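Local coordinates for endoribonuclease MazF4 (Mycobacterium tuberculosis, PDB 5XE2), which cleaves single-stranded mRNA at UCGCU sequences as the toxin of a type II toxin-antitoxin pair and is neutralised by its cognate antitoxin MazE4, at residues A[22-27]-A[38-43]; A[67-71]-A[97-102]. Residue numbers count along the deposited sequence, not the author numbering.

Contact 1 of 2, residues A[22-27]-A[38-43]; sequences PWLIVS and VVAVRL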
loop_
_atom_site.group_PDB
_atom_site.type_symbol
_atom_site.label_atom_id
_atom_site.label_comp_id
_atom_site.label_asym_id
_atom_site.label_seq_id
_atom_site.Cartn_x
_atom_site.Cartn_y
_atom_site.Cartn_z
ATOM N N PRO A 22 6.015 15.223 -2.301
ATOM C CA PRO A 22 5.361 14.607 -3.459
ATOM C C PRO A 22 5.031 13.134 -3.267
ATOM O O PRO A 22 5.825 12.387 -2.691
ATOM C CB PRO A 22 6.375 14.791 -4.593
ATOM C CG PRO A 22 7.691 14.940 -3.928
ATOM C CD PRO A 22 7.449 15.474 -2.544
ATOM N N TRP A 23 3.857 12.747 -3.761
ATOM C CA TRP A 23 3.363 11.382 -3.674
ATOM C C TRP A 23 2.924 10.926 -5.051
ATOM O O TRP A 23 2.248 11.663 -5.763
ATOM C CB TRP A 23 2.182 11.296 -2.705
ATOM C CG TRP A 23 2.546 11.476 -1.271
ATOM C CD1 TRP A 23 2.701 12.659 -0.608
ATOM C CD2 TRP A 23 2.793 10.440 -0.305
ATOM N NE1 TRP A 23 3.027 12.428 0.709
ATOM C CE2 TRP A 23 3.093 11.076 0.923
ATOM C CE3 TRP A 23 2.792 9.038 -0.358
ATOM C CZ2 TRP A 23 3.389 10.360 2.091
ATOM C CZ3 TRP A 23 3.086 8.325 0.799
ATOM C CH2 TRP A 23 3.377 8.991 2.011
ATOM N N LEU A 24 3.306 9.700 -5.400
ATOM C CA LEU A 24 2.947 9.075 -6.667
ATOM C C LEU A 24 1.738 8.155 -6.510
ATOM O O LEU A 24 1.785 7.208 -5.713
ATOM C CB LEU A 24 4.117 8.252 -7.189
ATOM C CG LEU A 24 3.796 7.347 -8.384
ATOM C CD1 LEU A 24 3.628 8.169 -9.644
ATOM C CD2 LEU A 24 4.858 6.288 -8.576
ATOM N N ILE A 25 0.708 8.383 -7.326
ATOM C CA ILE A 25 -0.530 7.585 -7.267
ATOM C C ILE A 25 -0.263 6.175 -7.812
ATOM O O ILE A 25 0.176 6.026 -8.956
ATOM C CB ILE A 25 -1.676 8.209 -8.106
ATOM C CG1 ILE A 25 -1.956 9.672 -7.708
ATOM C CG2 ILE A 25 -2.946 7.359 -7.997
ATOM C CD1 ILE A 25 -2.310 9.877 -6.252
ATOM N N VAL A 26 -0.532 5.154 -6.995
ATOM C CA VAL A 26 -0.371 3.747 -7.419
ATOM C C VAL A 26 -1.659 2.911 -7.437
ATOM O O VAL A 26 -1.662 1.795 -7.966
ATOM C CB VAL A 26 0.745 3.033 -6.619
ATOM C CG1 VAL A 26 2.094 3.686 -6.930
ATOM C CG2 VAL A 26 0.482 3.063 -5.116
ATOM N N SER A 27 -2.751 3.445 -6.898
ATOM C CA SER A 27 -4.045 2.777 -6.987
ATOM C C SER A 27 -4.578 2.780 -8.428
ATOM O O SER A 27 -4.226 3.639 -9.234
ATOM C CB SER A 27 -5.059 3.401 -6.016
ATOM O OG SER A 27 -4.874 4.799 -5.892
ATOM N N VAL A 38 -7.241 7.705 -2.645
ATOM C CA VAL A 38 -6.286 7.001 -3.500
ATOM C C VAL A 38 -5.197 6.391 -2.622
ATOM O O VAL A 38 -5.080 6.723 -1.442
ATOM C CB VAL A 38 -5.616 7.952 -4.516
ATOM C CG1 VAL A 38 -6.651 8.575 -5.449
ATOM C CG2 VAL A 38 -4.781 9.035 -3.820
ATOM N N VAL A 39 -4.402 5.514 -3.216
ATOM C CA VAL A 39 -3.199 4.998 -2.591
ATOM C C VAL A 39 -2.002 5.534 -3.363
ATOM O O VAL A 39 -2.018 5.600 -4.599
ATOM C CB VAL A 39 -3.185 3.463 -2.521
ATOM C CG1 VAL A 39 -1.869 2.953 -1.954
ATOM C CG2 VAL A 39 -4.339 2.978 -1.664
ATOM N N ALA A 40 -0.984 5.936 -2.603
ATOM C CA ALA A 40 0.206 6.549 -3.145
ATOM C C ALA A 40 1.467 6.110 -2.402
ATOM O O ALA A 40 1.411 5.626 -1.261
ATOM C CB ALA A 40 0.065 8.063 -3.088
ATOM N N VAL A 41 2.599 6.294 -3.076
ATOM C CA VAL A 41 3.922 6.069 -2.504
ATOM C C VAL A 41 4.750 7.348 -2.557
ATOM O O VAL A 41 4.577 8.205 -3.451
ATOM C CB VAL A 41 4.699 4.932 -3.200
ATOM C CG1 VAL A 41 4.057 3.584 -2.891
ATOM C CG2 VAL A 41 4.819 5.159 -4.703
ATOM N N ARG A 42 5.673 7.443 -1.609
ATOM C CA ARG A 42 6.410 8.671 -1.351
ATOM C C ARG A 42 7.531 8.872 -2.374
ATOM O O ARG A 42 8.233 7.923 -2.744
ATOM C CB ARG A 42 6.992 8.635 0.066
ATOM C CG ARG A 42 7.385 9.990 0.625
ATOM C CD ARG A 42 7.719 9.921 2.119
ATOM N NE ARG A 42 8.765 8.922 2.452
ATOM C CZ ARG A 42 9.665 9.034 3.442
ATOM N NH1 ARG A 42 9.700 10.098 4.259
ATOM N NH2 ARG A 42 10.560 8.068 3.624
ATOM N N LEU A 43 7.676 10.106 -2.838
ATOM C CA LEU A 43 8.875 10.518 -3.566
ATOM C C LEU A 43 9.787 11.226 -2.583
ATOM O O LEU A 43 9.312 12.037 -1.769
ATOM C CB LEU A 43 8.563 11.468 -4.719
ATOM C CG LEU A 43 8.488 10.868 -6.113
ATOM C CD1 LEU A 43 7.141 10.184 -6.314
ATOM C CD2 LEU A 43 8.715 11.970 -7.146
#
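The indole of W23 lies over the backbone of 38-43. CB of R42 sits above the face of the six-membered ring of W23, 4.1 Å from the centroid, in a CH-pi contact. CE3 of W23 comes within 3.4 Å of C of V41, and CB of W23 packs on CB of A40 at 3.9 Å. I25 is on the same face of the sheet and reaches CG2 of V38 with its CD1, at 3.6 Å. The opposite face carries L24 and V41. There CB of L24 touches CD1 of L43 at 3.7 Å, and helix 88-101 covers this side through M91, I94 and L98. The strands run antiparallel. L24 and V41 form a hydrogen-bonded pair, with N of L24 to O of V41 at 2.8 Å and N of V41 to O of L24 at 2.9 Å. N of L43 also bonds O of P22 at 2.9 Å. Past I25 the first strand ends, and the pairing changes. O of V39 accepts from N of V26 at 2.9 Å and from N of S27 at 3.2 Å. OG of S27 then accepts a hydrogen bond from N of V39 at 2.8 Å, a side-chain bond in place of a backbone one; OG also bonds N32. These are central strands of the strongly bent, SH3-like antiparallel sheet of the PemK/MazF toxins.

Contact 2 of 2, residues A[67-71]-A[97-102]; sequences NADNI and ALATAL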
loop_
_atom_site.group_PDB
_atom_site.type_symbol
_atom_site.label_atom_id
_atom_site.label_comp_id
_atom_site.label_asym_id
_atom_site.label_seq_id
_atom_site.Cartn_x
_atom_site.Cartn_y
_atom_site.Cartn_z
ATOM N N ASN A 67 10.032 5.743 -2.956
ATOM C CA ASN A 67 10.086 4.755 -1.866
ATOM C C ASN A 67 8.795 3.916 -1.847
ATOM O O ASN A 67 7.780 4.323 -1.265
ATOM C CB ASN A 67 10.324 5.457 -0.528
ATOM C CG ASN A 67 10.305 4.501 0.663
ATOM O OD1 ASN A 67 10.281 3.282 0.510
ATOM N ND2 ASN A 67 10.300 5.066 1.863
ATOM N N ALA A 68 8.843 2.748 -2.488
ATOM C CA ALA A 68 7.679 1.845 -2.576
ATOM C C ALA A 68 7.358 1.123 -1.271
ATOM O O ALA A 68 6.302 0.500 -1.172
ATOM C CB ALA A 68 7.864 0.832 -3.701
ATOM N N ASP A 69 8.255 1.185 -0.282
ATOM C CA ASP A 69 7.940 0.698 1.071
ATOM C C ASP A 69 6.944 1.582 1.820
ATOM O O ASP A 69 6.260 1.098 2.719
ATOM C CB ASP A 69 9.213 0.526 1.923
ATOM C CG ASP A 69 10.055 -0.663 1.491
ATOM O OD1 ASP A 69 9.479 -1.687 1.073
ATOM O OD2 ASP A 69 11.293 -0.585 1.576
ATOM N N ASN A 70 6.868 2.864 1.456
ATOM C CA ASN A 70 6.008 3.810 2.147
ATOM C C ASN A 70 4.732 4.021 1.339
ATOM O O ASN A 70 4.638 4.934 0.516
ATOM C CB ASN A 70 6.778 5.114 2.395
ATOM C CG ASN A 70 6.028 6.125 3.270
ATOM O OD1 ASN A 70 6.484 7.251 3.375
ATOM N ND2 ASN A 70 4.918 5.741 3.912
ATOM N N ILE A 71 3.764 3.143 1.584
ATOM C CA ILE A 71 2.489 3.132 0.883
ATOM C C ILE A 71 1.430 3.700 1.826
ATOM O O ILE A 71 1.298 3.241 2.965
ATOM C CB ILE A 71 2.106 1.700 0.430
ATOM C CG1 ILE A 71 3.196 1.079 -0.459
ATOM C CG2 ILE A 71 0.796 1.707 -0.352
ATOM C CD1 ILE A 71 3.223 -0.439 -0.445
ATOM N N ALA A 97 8.739 -3.049 -7.688
ATOM C CA ALA A 97 9.084 -2.561 -6.354
ATOM C C ALA A 97 7.917 -2.701 -5.353
ATOM O O ALA A 97 8.105 -3.165 -4.219
ATOM C CB ALA A 97 9.552 -1.114 -6.440
ATOM N N LEU A 98 6.719 -2.302 -5.774
ATOM C CA LEU A 98 5.506 -2.491 -4.970
ATOM C C LEU A 98 5.238 -3.964 -4.635
ATOM O O LEU A 98 4.931 -4.298 -3.489
ATOM C CB LEU A 98 4.294 -1.908 -5.692
ATOM C CG LEU A 98 4.184 -0.390 -5.818
ATOM C CD1 LEU A 98 3.095 -0.041 -6.814
ATOM C CD2 LEU A 98 3.892 0.249 -4.465
ATOM N N ALA A 99 5.356 -4.845 -5.634
ATOM C CA ALA A 99 5.212 -6.292 -5.407
ATOM C C ALA A 99 6.220 -6.815 -4.369
ATOM O O ALA A 99 5.867 -7.602 -3.492
ATOM C CB ALA A 99 5.350 -7.058 -6.723
ATOM N N THR A 100 7.465 -6.354 -4.458
ATOM C CA THR A 100 8.499 -6.734 -3.490
ATOM C C THR A 100 8.204 -6.194 -2.091
ATOM O O THR A 100 8.329 -6.927 -1.098
ATOM C CB THR A 100 9.896 -6.290 -3.964
ATOM O OG1 THR A 100 10.156 -6.887 -5.233
ATOM C CG2 THR A 100 10.977 -6.733 -2.991
ATOM N N ALA A 101 7.783 -4.931 -2.012
ATOM C CA ALA A 101 7.454 -4.322 -0.729
ATOM C C ALA A 101 6.344 -5.107 0.000
ATOM O O ALA A 101 6.427 -5.310 1.198
ATOM C CB ALA A 101 7.052 -2.874 -0.920
ATOM N N LEU A 102 5.351 -5.583 -0.753
ATOM C CA LEU A 102 4.184 -6.282 -0.208
ATOM C C LEU A 102 4.253 -7.819 -0.251
ATOM O O LEU A 102 3.222 -8.485 -0.111
ATOM C CB LEU A 102 2.938 -5.808 -0.957
ATOM C CG LEU A 102 2.641 -4.315 -0.794
ATOM C CD1 LEU A 102 1.756 -3.814 -1.918
ATOM C CD2 LEU A 102 1.988 -4.054 0.542
HETATM O O HOH W 1 7.879 -3.565 2.713
#
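Apolar packing does most of the work between 67-71 and the end of helix 88-101, with L102 just past it. CB of A68 points at the helix and meets CB of A97 at 3.8 Å and CD2 of L98 at 4.1 Å. CD1 of I71 reaches CD2 of L98 at 4.1 Å and CG of L102 at 3.9 Å. The small A101 lets the chain come close: its CB is 3.5 Å from O of A68 and 3.4 Å from OD1 of D69. A type I beta turn from N67 to N70, with N of N70 bonded to O of N67 at 3.2 Å, turns a corner in strand 65-75 and presents A68 to the helix. In this MazF-like fold the C-terminal helix thus packs against a bent strand of the sheet, at the dimer interface: I71 and L102 each touch their own counterpart in the second subunit. No direct hydrogen bond crosses between the segments. A single water links them instead, donating to OD1 of D69 at 3.0 Å and to O of A101 at 2.7 Å. OD2 of D69 bonds T52 of the same chain, while its backbone O accepts from R31 of the second subunit.

Overall arrangement
Contact 1 lies near the centre of the chain. The centre of contact 2 is about 10 Å from the centre of the chain; the two contact centres are about 11 Å apart. Both are largely buried and both touch the second subunit, contact 2 with more of its residues. Contact 1 joins two strands of one sheet. Contact 2 joins a strand of that sheet to the C-terminal helix. Strands 37-44 and 65-75 are neighbours, so the contacts touch: O of R42 probably bonds N of N67 at 2.8 Å, and CG1 of V39 packs on CG2 of I71 at 3.3 Å. L98 also packs on V26 and V41. Direct hydrogen bonds cross contact 1, whereas contact 2 relies on alanine, leucine and isoleucine side chains and one bridging water.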